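Local coordinates for protein N-acyl-D-glutamate deacylase (Bordetella bronchiseptica, PDB 3GIP) that hydrolyses N-acyl-D-glutamate to release D-glutamate and the carboxylate of the acyl group, as a zinc-containing member of the amidohydrolase superfamily, at residues W325-D328 with K329-A333. Residues are numbered along the deposited sequence; the frame is centred on the assembly and turned at random.
Sequences WGCD and KTTAA
Trp-325, in the last turn of helix 318-325, lays the six-membered end of its indole beside Ala-332 of the next helix. Trp-325 CE3 lies 4.0 Å from the Ala-332 CB methyl, while Ala-332 O sits off the ring's rim, near its plane, 3.8 Å from Trp-325 CZ3. The indole also meets the ring of His-310 and touches Arg-335 and Leu-336. At Gly-326 the first helix stops: with positive phi this glycine is the C-prime residue of a Schellman motif, and the chain turns toward the start of helix 329-336. Cys-327 packs against the first turn of that helix. Its chi1 of 64° places SG between the backbone N and the carbonyl carbon, and there Cys-327 SG lies 3.9 Å from Ala-332 CB; the Cys-327 CB rests against the CG2 methyl of Thr-331. Helices 318-325 and 329-336 are joined by this short linker, a Schellman ending and an N-cap separated by one residue, Cys-327, at the surface of the enzyme and far from the centre of the chain. Asp-328 is that N-cap. Asp-328 OD1 accepts two bonds from Thr-331: the capping bond from Thr-331 N, at 2.7 Å, arrives nearly along the C-O axis, and Thr-331 OG1 donates across 2.8 Å from above the carboxylate plane, 38° out of it. The paired grip restrains the carboxylate's rotation, and the negative charge probably interacts favourably with the dipole of the helix start. The main chain of Asp-328 opens the helical bonding, Asp-328 O accepting from Ala-332 N at 3.0 Å. Next to it, the Lys-329 side chain lies against Leu-318, Ala-319 and Ala-322 of helix 318-325, and its NZ hydrogen-bonds to Ala-296 O.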
loop_
_atom_site.group_PDB
_atom_site.type_symbol
_atom_site.label_atom_id
_atom_site.label_comp_id
_atom_site.label_asym_id
_atom_site.label_seq_id
_atom_site.Cartn_x
_atom_site.Cartn_y
_atom_site.Cartn_z
ATOM N N TRP A 325 -8.502 -9.860 33.764
ATOM C CA TRP A 325 -9.016 -11.225 33.712
ATOM C C TRP A 325 -8.316 -12.159 34.689
ATOM O O TRP A 325 -8.780 -13.272 34.934
ATOM C CB TRP A 325 -8.884 -11.789 32.297
ATOM C CG TRP A 325 -9.729 -11.081 31.278
ATOM C CD1 TRP A 325 -10.722 -10.176 31.521
ATOM C CD2 TRP A 325 -9.681 -11.255 29.859
ATOM N NE1 TRP A 325 -11.298 -9.775 30.338
ATOM C CE2 TRP A 325 -10.676 -10.424 29.301
ATOM C CE3 TRP A 325 -8.891 -12.035 29.002
ATOM C CZ2 TRP A 325 -10.907 -10.351 27.922
ATOM C CZ3 TRP A 325 -9.119 -11.964 27.628
ATOM C CH2 TRP A 325 -10.120 -11.126 27.105
ATOM N N GLY A 326 -7.192 -11.711 35.234
ATOM C CA GLY A 326 -6.454 -12.534 36.176
ATOM C C GLY A 326 -5.683 -13.676 35.536
ATOM O O GLY A 326 -5.510 -14.732 36.147
ATOM N N CYS A 327 -5.224 -13.472 34.304
ATOM C CA CYS A 327 -4.452 -14.486 33.584
ATOM C C CYS A 327 -3.220 -13.820 32.976
ATOM O O CYS A 327 -3.087 -12.594 33.037
ATOM C CB CYS A 327 -5.297 -15.120 32.473
ATOM S SG CYS A 327 -5.804 -13.979 31.159
ATOM N N ASP A 328 -2.311 -14.609 32.409
ATOM C CA ASP A 328 -1.120 -14.020 31.801
ATOM C C ASP A 328 -1.468 -13.452 30.428
ATOM O O ASP A 328 -2.538 -13.728 29.889
ATOM C CB ASP A 328 0.025 -15.043 31.701
ATOM C CG ASP A 328 -0.357 -16.291 30.935
ATOM O OD1 ASP A 328 -0.844 -16.174 29.795
ATOM O OD2 ASP A 328 -0.150 -17.400 31.472
ATOM N N LYS A 329 -0.573 -12.645 29.871
ATOM C CA LYS A 329 -0.826 -12.022 28.580
ATOM C C LYS A 329 -0.983 -12.978 27.407
ATOM O O LYS A 329 -1.790 -12.729 26.512
ATOM C CB LYS A 329 0.269 -10.998 28.270
ATOM C CG LYS A 329 0.164 -9.735 29.116
ATOM C CD LYS A 329 1.224 -8.712 28.738
ATOM C CE LYS A 329 2.611 -9.151 29.172
ATOM N NZ LYS A 329 3.652 -8.190 28.704
ATOM N N THR A 330 -0.219 -14.066 27.396
ATOM C CA THR A 330 -0.318 -15.021 26.303
ATOM C C THR A 330 -1.704 -15.657 26.306
ATOM O O THR A 330 -2.317 -15.838 25.253
ATOM C CB THR A 330 0.753 -16.119 26.421
ATOM O OG1 THR A 330 2.049 -15.512 26.484
ATOM C CG2 THR A 330 0.698 -17.038 25.211
ATOM N N THR A 331 -2.194 -15.986 27.497
ATOM C CA THR A 331 -3.515 -16.583 27.643
ATOM C C THR A 331 -4.582 -15.589 27.200
ATOM O O THR A 331 -5.525 -15.950 26.500
ATOM C CB THR A 331 -3.774 -16.990 29.105
ATOM O OG1 THR A 331 -2.860 -18.034 29.467
ATOM C CG2 THR A 331 -5.205 -17.484 29.291
ATOM N N ALA A 332 -4.432 -14.334 27.610
ATOM C CA ALA A 332 -5.393 -13.308 27.233
ATOM C C ALA A 332 -5.408 -13.147 25.716
ATOM O O ALA A 332 -6.471 -13.024 25.110
ATOM C CB ALA A 332 -5.040 -11.979 27.900
ATOM N N ALA A 333 -4.227 -13.150 25.104
ATOM C CA ALA A 333 -4.128 -13.002 23.653
ATOM C C ALA A 333 -4.869 -14.136 22.952
ATOM O O ALA A 333 -5.539 -13.923 21.943
ATOM C CB ALA A 333 -2.658 -12.985 23.221
#